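Local atomic coordinates of chitin oligosaccharide binding protein NagB2 (Paenibacillus sp. FPU-7, PDB entry 7EHU), a protein that binds chitin oligosaccharides such as N,N'-diacetylchitobiose, probably outside the cell as the solute-receiving component of an ABC-type sugar importer. Residues F151-I163 with F173-I185. Sequence-based numbering, arbitrary orientation.
Sequences FYYNTKLFADAGI and FTKALEALKAKNI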
ATOM      1  N   PHE A 151      -6.297  -4.097 -10.643  1.00  8.76           N
ATOM      2  CA  PHE A 151      -5.659  -4.027 -11.958  1.00  8.48           C
ATOM      3  C   PHE A 151      -6.002  -2.727 -12.674  1.00  8.36           C
ATOM      4  O   PHE A 151      -7.141  -2.524 -13.096  1.00  9.05           O
ATOM      5  CB  PHE A 151      -6.080  -5.196 -12.845  1.00  9.79           C
ATOM      6  CG  PHE A 151      -5.460  -6.508 -12.475  1.00  9.99           C
ATOM      7  CD1 PHE A 151      -4.164  -6.823 -12.844  1.00 10.83           C
ATOM      8  CD2 PHE A 151      -6.188  -7.438 -11.749  1.00 10.34           C
ATOM      9  CE1 PHE A 151      -3.600  -8.046 -12.501  1.00 11.47           C
ATOM     10  CE2 PHE A 151      -5.636  -8.660 -11.418  1.00 11.96           C
ATOM     11  CZ  PHE A 151      -4.347  -8.963 -11.796  1.00 12.27           C
ATOM     12  N   TYR A 152      -5.009  -1.865 -12.835  1.00  9.38           N
ATOM     13  CA  TYR A 152      -5.077  -0.855 -13.871  1.00  8.85           C
ATOM     14  C   TYR A 152      -4.858  -1.562 -15.211  1.00  8.91           C
ATOM     15  O   TYR A 152      -4.050  -2.491 -15.305  1.00  9.56           O
ATOM     16  CB  TYR A 152      -3.957   0.156 -13.667  1.00  8.83           C
ATOM     17  CG  TYR A 152      -4.079   1.009 -12.428  1.00  8.33           C
ATOM     18  CD1 TYR A 152      -4.745   2.228 -12.449  1.00  9.17           C
ATOM     19  CD2 TYR A 152      -3.485   0.606 -11.230  1.00  9.20           C
ATOM     20  CE1 TYR A 152      -4.817   3.034 -11.319  1.00  9.90           C
ATOM     21  CE2 TYR A 152      -3.558   1.382 -10.124  1.00 10.05           C
ATOM     22  CZ  TYR A 152      -4.210   2.599 -10.164  1.00  9.44           C
ATOM     23  OH  TYR A 152      -4.244   3.369  -9.020  1.00 10.95           O
ATOM     24  N   TYR A 153      -5.566  -1.152 -16.259  1.00  8.50           N
ATOM     25  CA  TYR A 153      -5.386  -1.814 -17.545  1.00  8.78           C
ATOM     26  C   TYR A 153      -5.521  -0.826 -18.694  1.00  8.65           C
ATOM     27  O   TYR A 153      -6.157   0.226 -18.593  1.00  9.47           O
ATOM     28  CB  TYR A 153      -6.302  -3.040 -17.699  1.00  9.15           C
ATOM     29  CG  TYR A 153      -7.711  -2.769 -18.173  1.00  9.42           C
ATOM     30  CD1 TYR A 153      -8.705  -2.388 -17.279  1.00 10.17           C
ATOM     31  CD2 TYR A 153      -8.073  -2.977 -19.502  1.00 10.50           C
ATOM     32  CE1 TYR A 153      -9.997  -2.196 -17.692  1.00 10.30           C
ATOM     33  CE2 TYR A 153      -9.378  -2.785 -19.930  1.00 11.26           C
ATOM     34  CZ  TYR A 153     -10.337  -2.404 -19.020  1.00 11.45           C
ATOM     35  OH  TYR A 153     -11.618  -2.221 -19.454  1.00 13.49           O
ATOM     36  N   ASN A 154      -4.863  -1.186 -19.786  1.00  8.92           N
ATOM     37  CA  ASN A 154      -4.832  -0.387 -21.003  1.00  9.11           C
ATOM     38  C   ASN A 154      -5.966  -0.836 -21.915  1.00  9.41           C
ATOM     39  O   ASN A 154      -5.949  -1.949 -22.442  1.00 10.07           O
ATOM     40  CB  ASN A 154      -3.457  -0.543 -21.630  1.00  9.55           C
ATOM     41  CG  ASN A 154      -3.255   0.337 -22.826  1.00  9.17           C
ATOM     42  OD1 ASN A 154      -4.162   0.524 -23.642  1.00 10.63           O
ATOM     43  ND2 ASN A 154      -2.083   0.942 -22.907  1.00 10.60           N
ATOM     44  N   THR A 155      -6.957   0.035 -22.071  1.00 10.45           N
ATOM     45  CA  THR A 155      -8.138  -0.322 -22.838  1.00 10.79           C
ATOM     46  C   THR A 155      -7.815  -0.434 -24.322  1.00 12.09           C
ATOM     47  O   THR A 155      -8.492  -1.178 -25.042  1.00 13.28           O
ATOM     48  CB  THR A 155      -9.249   0.714 -22.613  1.00 11.02           C
ATOM     49  OG1 THR A 155      -8.738   2.048 -22.795  1.00 11.03           O
ATOM     50  CG2 THR A 155      -9.829   0.601 -21.213  1.00 12.85           C
ATOM     51  N   LYS A 156      -6.796   0.292 -24.789  1.00 12.77           N
ATOM     52  CA  LYS A 156      -6.363   0.195 -26.184  1.00 14.07           C
ATOM     53  C   LYS A 156      -5.681  -1.138 -26.452  1.00 12.13           C
ATOM     54  O   LYS A 156      -5.993  -1.814 -27.432  1.00 12.74           O
ATOM     55  CB  LYS A 156      -5.398   1.350 -26.477  1.00 17.57           C
ATOM     56  CG  LYS A 156      -4.950   1.625 -27.900  1.00 22.90           C
ATOM     57  CD  LYS A 156      -3.723   0.774 -28.103  1.00 26.22           C
ATOM     58  CE  LYS A 156      -2.923   1.057 -29.342  1.00 25.91           C
ATOM     59  NZ  LYS A 156      -1.759   0.083 -29.489  1.00 20.63           N
ATOM     60  N   LEU A 157      -4.729  -1.529 -25.599  1.00 11.29           N
ATOM     61  CA  LEU A 157      -4.052  -2.800 -25.811  1.00 11.30           C
ATOM     62  C   LEU A 157      -5.022  -3.961 -25.669  1.00 11.68           C
ATOM     63  O   LEU A 157      -4.931  -4.945 -26.408  1.00 12.81           O
ATOM     64  CB  LEU A 157      -2.888  -2.945 -24.833  1.00 10.93           C
ATOM     65  CG  LEU A 157      -1.706  -2.005 -25.049  1.00 11.62           C
ATOM     66  CD1 LEU A 157      -0.709  -2.168 -23.913  1.00 12.13           C
ATOM     67  CD2 LEU A 157      -1.016  -2.220 -26.403  1.00 12.38           C
ATOM     68  N   PHE A 158      -5.956  -3.883 -24.715  1.00 11.70           N
ATOM     69  CA  PHE A 158      -6.975  -4.922 -24.618  1.00 12.09           C
ATOM     70  C   PHE A 158      -7.748  -5.033 -25.930  1.00 12.74           C
ATOM     71  O   PHE A 158      -7.922  -6.127 -26.464  1.00 13.70           O
ATOM     72  CB  PHE A 158      -7.935  -4.651 -23.442  1.00 11.76           C
ATOM     73  CG  PHE A 158      -7.522  -5.281 -22.125  1.00 11.90           C
ATOM     74  CD1 PHE A 158      -6.208  -5.218 -21.675  1.00 11.86           C
ATOM     75  CD2 PHE A 158      -8.457  -5.911 -21.313  1.00 13.28           C
ATOM     76  CE1 PHE A 158      -5.841  -5.759 -20.445  1.00 12.50           C
ATOM     77  CE2 PHE A 158      -8.088  -6.469 -20.092  1.00 12.95           C
ATOM     78  CZ  PHE A 158      -6.773  -6.408 -19.672  1.00 12.44           C
ATOM     79  N   ALA A 159      -8.212  -3.896 -26.464  1.00 12.83           N
ATOM     80  CA  ALA A 159      -8.923  -3.904 -27.747  1.00 13.68           C
ATOM     81  C   ALA A 159      -8.049  -4.451 -28.875  1.00 14.22           C
ATOM     82  O   ALA A 159      -8.538  -5.197 -29.737  1.00 15.14           O
ATOM     83  CB  ALA A 159      -9.425  -2.499 -28.089  1.00 14.21           C
ATOM     84  N   ASP A 160      -6.749  -4.118 -28.872  1.00 14.38           N
ATOM     85  CA  ASP A 160      -5.858  -4.673 -29.887  1.00 15.22           C
ATOM     86  C   ASP A 160      -5.889  -6.197 -29.878  1.00 15.33           C
ATOM     87  O   ASP A 160      -5.739  -6.833 -30.929  1.00 17.04           O
ATOM     88  CB  ASP A 160      -4.417  -4.211 -29.649  1.00 15.70           C
ATOM     89  CG  ASP A 160      -4.195  -2.725 -29.913  1.00 16.10           C
ATOM     90  OD1 ASP A 160      -4.994  -2.094 -30.631  1.00 16.52           O
ATOM     91  OD2 ASP A 160      -3.172  -2.196 -29.427  1.00 17.28           O
ATOM     92  N   ALA A 161      -6.056  -6.798 -28.701  1.00 14.75           N
ATOM     93  CA  ALA A 161      -6.071  -8.244 -28.537  1.00 15.64           C
ATOM     94  C   ALA A 161      -7.474  -8.827 -28.597  1.00 16.58           C
ATOM     95  O   ALA A 161      -7.648 -10.018 -28.322  1.00 17.75           O
ATOM     96  CB  ALA A 161      -5.405  -8.636 -27.210  1.00 15.97           C
ATOM     97  N   GLY A 162      -8.472  -8.021 -28.939  1.00 15.69           N
ATOM     98  CA  GLY A 162      -9.821  -8.514 -29.078  1.00 16.22           C
ATOM     99  C   GLY A 162     -10.618  -8.611 -27.798  1.00 17.10           C
ATOM    100  O   GLY A 162     -11.691  -9.226 -27.802  1.00 18.47           O
ATOM    101  N   ILE A 163     -10.133  -8.031 -26.708  1.00 15.47           N
ATOM    102  CA  ILE A 163     -10.779  -8.125 -25.407  1.00 15.56           C
ATOM    103  C   ILE A 163     -11.577  -6.839 -25.257  1.00 18.70           C
ATOM    104  O   ILE A 163     -10.991  -5.748 -25.247  1.00 20.19           O
ATOM    105  CB  ILE A 163      -9.721  -8.154 -24.303  1.00 15.19           C
ATOM    106  CG1 ILE A 163      -8.666  -9.216 -24.574  1.00 16.86           C
ATOM    107  CG2 ILE A 163     -10.414  -8.466 -22.959  1.00 15.69           C
ATOM    108  CD1 ILE A 163      -7.458  -9.089 -23.640  1.00 18.66           C
ATOM    109  N   PHE A 173     -10.230 -13.786 -17.178  1.00 16.01           N
ATOM    110  CA  PHE A 173      -8.906 -13.200 -16.989  1.00 15.72           C
ATOM    111  C   PHE A 173      -7.853 -14.009 -17.739  1.00 16.52           C
ATOM    112  O   PHE A 173      -7.035 -13.448 -18.476  1.00 15.92           O
ATOM    113  CB  PHE A 173      -8.626 -13.156 -15.477  1.00 14.87           C
ATOM    114  CG  PHE A 173      -7.297 -12.552 -15.085  1.00 14.90           C
ATOM    115  CD1 PHE A 173      -7.041 -11.193 -15.244  1.00 15.02           C
ATOM    116  CD2 PHE A 173      -6.326 -13.333 -14.487  1.00 15.78           C
ATOM    117  CE1 PHE A 173      -5.818 -10.651 -14.842  1.00 14.62           C
ATOM    118  CE2 PHE A 173      -5.121 -12.789 -14.096  1.00 15.73           C
ATOM    119  CZ  PHE A 173      -4.861 -11.457 -14.282  1.00 15.24           C
ATOM    120  N   THR A 174      -7.867 -15.333 -17.580  1.00 17.12           N
ATOM    121  CA  THR A 174      -6.901 -16.148 -18.306  1.00 20.04           C
ATOM    122  C   THR A 174      -7.125 -16.049 -19.812  1.00 19.67           C
ATOM    123  O   THR A 174      -6.155 -16.044 -20.580  1.00 19.64           O
ATOM    124  CB  THR A 174      -6.903 -17.611 -17.825  1.00 22.45           C
ATOM    125  OG1 THR A 174      -8.186 -18.205 -18.020  1.00 25.29           O
ATOM    126  CG2 THR A 174      -6.562 -17.718 -16.346  1.00 23.38           C
ATOM    127  N   LYS A 175      -8.383 -15.917 -20.252  1.00 20.50           N
ATOM    128  CA  LYS A 175      -8.617 -15.752 -21.678  1.00 21.91           C
ATOM    129  C   LYS A 175      -7.987 -14.445 -22.169  1.00 19.03           C
ATOM    130  O   LYS A 175      -7.392 -14.396 -23.255  1.00 18.73           O
ATOM    131  CB  LYS A 175     -10.111 -15.823 -22.025  1.00 25.00           C
ATOM    132  CG  LYS A 175     -10.237 -15.662 -23.518  1.00 28.88           C
ATOM    133  CD  LYS A 175      -9.707 -16.976 -24.144  1.00 32.51           C
ATOM    134  CE  LYS A 175      -9.513 -16.910 -25.629  1.00 34.17           C
ATOM    135  NZ  LYS A 175      -8.281 -15.998 -25.590  1.00 32.43           N
ATOM    136  N   ALA A 176      -8.088 -13.382 -21.382  1.00 17.47           N
ATOM    137  CA  ALA A 176      -7.473 -12.121 -21.768  1.00 16.62           C
ATOM    138  C   ALA A 176      -5.954 -12.228 -21.813  1.00 15.60           C
ATOM    139  O   ALA A 176      -5.313 -11.717 -22.746  1.00 15.23           O
ATOM    140  CB  ALA A 176      -7.874 -11.051 -20.764  1.00 16.01           C
ATOM    141  N   LEU A 177      -5.361 -12.882 -20.816  1.00 16.46           N
ATOM    142  CA  LEU A 177      -3.913 -13.050 -20.823  1.00 16.09           C
ATOM    143  C   LEU A 177      -3.465 -13.822 -22.061  1.00 17.60           C
ATOM    144  O   LEU A 177      -2.463 -13.463 -22.693  1.00 17.67           O
ATOM    145  CB  LEU A 177      -3.469 -13.778 -19.559  1.00 15.84           C
ATOM    146  CG  LEU A 177      -3.717 -13.019 -18.256  1.00 15.02           C
ATOM    147  CD1 LEU A 177      -3.401 -13.889 -17.053  1.00 16.36           C
ATOM    148  CD2 LEU A 177      -2.924 -11.725 -18.175  1.00 15.07           C
ATOM    149  N   GLU A 178      -4.193 -14.896 -22.403  1.00 18.78           N
ATOM    150  CA  GLU A 178      -3.881 -15.695 -23.589  1.00 20.63           C
ATOM    151  C   GLU A 178      -3.890 -14.825 -24.839  1.00 20.30           C
ATOM    152  O   GLU A 178      -2.991 -14.912 -25.688  1.00 21.50           O
ATOM    153  CB  GLU A 178      -4.908 -16.831 -23.725  1.00 23.92           C
ATOM    154  CG  GLU A 178      -4.636 -18.047 -22.835  1.00 27.18           C
ATOM    155  CD  GLU A 178      -5.820 -19.014 -22.708  1.00 30.89           C
ATOM    156  OE1 GLU A 178      -6.800 -18.884 -23.476  1.00 32.30           O
ATOM    157  OE2 GLU A 178      -5.753 -19.909 -21.831  1.00 32.33           O
ATOM    158  N   ALA A 179      -4.913 -13.985 -24.974  1.00 18.55           N
ATOM    159  CA  ALA A 179      -5.059 -13.164 -26.176  1.00 18.59           C
ATOM    160  C   ALA A 179      -3.976 -12.096 -26.259  1.00 18.18           C
ATOM    161  O   ALA A 179      -3.464 -11.796 -27.348  1.00 18.53           O
ATOM    162  CB  ALA A 179      -6.446 -12.513 -26.188  1.00 19.15           C
ATOM    163  N   LEU A 180      -3.622 -11.499 -25.122  1.00 17.63           N
ATOM    164  CA  LEU A 180      -2.555 -10.505 -25.114  1.00 16.96           C
ATOM    165  C   LEU A 180      -1.227 -11.152 -25.481  1.00 18.80           C
ATOM    166  O   LEU A 180      -0.489 -10.639 -26.334  1.00 19.14           O
ATOM    167  CB  LEU A 180      -2.463  -9.857 -23.733  1.00 15.58           C
ATOM    168  CG  LEU A 180      -3.634  -8.937 -23.359  1.00 14.38           C
ATOM    169  CD1 LEU A 180      -3.713  -8.759 -21.847  1.00 14.33           C
ATOM    170  CD2 LEU A 180      -3.526  -7.582 -24.057  1.00 14.35           C
ATOM    171  N   LYS A 181      -0.926 -12.307 -24.872  1.00 20.22           N
ATOM    172  CA  LYS A 181       0.307 -13.028 -25.175  1.00 23.40           C
ATOM    173  C   LYS A 181       0.377 -13.385 -26.655  1.00 24.41           C
ATOM    174  O   LYS A 181       1.436 -13.259 -27.278  1.00 25.55           O
ATOM    175  CB  LYS A 181       0.377 -14.280 -24.295  1.00 25.63           C
ATOM    176  CG  LYS A 181       1.718 -15.046 -24.277  1.00 28.56           C
ATOM    177  CD  LYS A 181       2.870 -14.204 -23.719  1.00 31.19           C
ATOM    178  CE  LYS A 181       4.194 -14.949 -23.720  1.00 33.26           C
ATOM    179  NZ  LYS A 181       4.512 -15.508 -25.063  1.00 34.81           N
ATOM    180  N   ALA A 182      -0.754 -13.782 -27.247  1.00 23.75           N
ATOM    181  CA  ALA A 182      -0.764 -14.189 -28.652  1.00 24.62           C
ATOM    182  C   ALA A 182      -0.449 -13.025 -29.581  1.00 25.38           C
ATOM    183  O   ALA A 182       0.040 -13.239 -30.703  1.00 26.70           O
ATOM    184  CB  ALA A 182      -2.122 -14.795 -29.000  1.00 24.57           C
ATOM    185  N   LYS A 183      -0.733 -11.800 -29.147  1.00 25.03           N
ATOM    186  CA  LYS A 183      -0.371 -10.602 -29.885  1.00 26.37           C
ATOM    187  C   LYS A 183       1.003 -10.062 -29.516  1.00 26.40           C
ATOM    188  O   LYS A 183       1.351  -8.959 -29.952  1.00 26.74           O
ATOM    189  CB  LYS A 183      -1.393  -9.500 -29.632  1.00 28.77           C
ATOM    190  CG  LYS A 183      -2.797  -9.671 -30.180  1.00 31.14           C
ATOM    191  CD  LYS A 183      -2.944  -9.609 -31.699  1.00 33.01           C
ATOM    192  CE  LYS A 183      -2.414  -8.267 -32.153  1.00 34.96           C
ATOM    193  NZ  LYS A 183      -3.115  -7.533 -33.224  1.00 36.63           N
ATOM    194  N   ASN A 184       1.779 -10.795 -28.712  1.00 25.93           N
ATOM    195  CA  ASN A 184       3.094 -10.341 -28.265  1.00 26.13           C
ATOM    196  C   ASN A 184       2.995  -9.002 -27.521  1.00 23.70           C
ATOM    197  O   ASN A 184       3.861  -8.136 -27.635  1.00 25.51           O
ATOM    198  CB  ASN A 184       4.099 -10.317 -29.422  1.00 30.68           C
ATOM    199  CG  ASN A 184       4.461 -11.725 -29.913  1.00 34.76           C
ATOM    200  OD1 ASN A 184       4.121 -12.727 -29.276  1.00 36.66           O
ATOM    201  ND2 ASN A 184       5.117 -11.801 -31.057  1.00 37.16           N
ATOM    202  N   ILE A 185       1.915  -8.834 -26.754  1.00 19.66           N
ATOM    203  CA  ILE A 185       1.763  -7.737 -25.803  1.00 17.25           C
ATOM    204  C   ILE A 185       2.113  -8.310 -24.437  1.00 15.99           C
ATOM    205  O   ILE A 185       1.481  -9.276 -23.989  1.00 17.88           O
ATOM    206  CB  ILE A 185       0.330  -7.167 -25.807  1.00 17.31           C
ATOM    207  CG1 ILE A 185      -0.035  -6.578 -27.178  1.00 18.51           C
ATOM    208  CG2 ILE A 185       0.165  -6.114 -24.718  1.00 17.28           C
ATOM    209  CD1 ILE A 185      -1.534  -6.414 -27.394  1.00 18.56           C
TER
HETATM  210  O   HOH W   1      -4.574  -5.524 -33.260  1.00 40.19           O
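Leu180 reaches out of helix 170-182 into the turn that ends helix 155-160, its two methyls parted between different partners: CD2 lies 3.8 Å from Ala161 CB, while CD1 meets the ring of Phe158 at CE1, 3.9 Å away. Ile163 slots in next to it. With CG1 anti to the carbonyl carbon (chi1 -52°), its extended chain brings CD1 to 3.5 Å from Ala176 CB and also over the rim of one face of the Phe158 ring; Tyr153 CD2 covers the centre of the opposite face. Ala161 and Ala179 allow a close approach, Ala179 CB sitting 3.5 Å from Ala161 O. At one end of the interface, Ile185 packs its CG2 against Leu157 CD1, and Lys183, bent along its chain, lays CG against Ala161 CA. At the other, the Phe151 and Phe173 rings meet obliquely, planes at 44°, with Phe173 CE1 above the rim of one Phe151 face. Phe151 also contacts Phe273 edge-to-face and touches Met271. An alanine in place of Phe151 would probably open a gap beside Phe173 and leave Phe273 without this edge-to-face partner. Behind this shell, Asn154 OD1 caps helix 155-160 by accepting from Leu157 N (2.9 Å). Schellman motifs with Gly162 and Asn184 at C-prime end the two helices and direct Ile163 and Ile185 back into the interface. Helix 155-160, which directly follows strand 138-154, thus packs with helix 170-182 beside the sheet, as part of an alpha/beta lobe of the periplasmic-binding-protein fold.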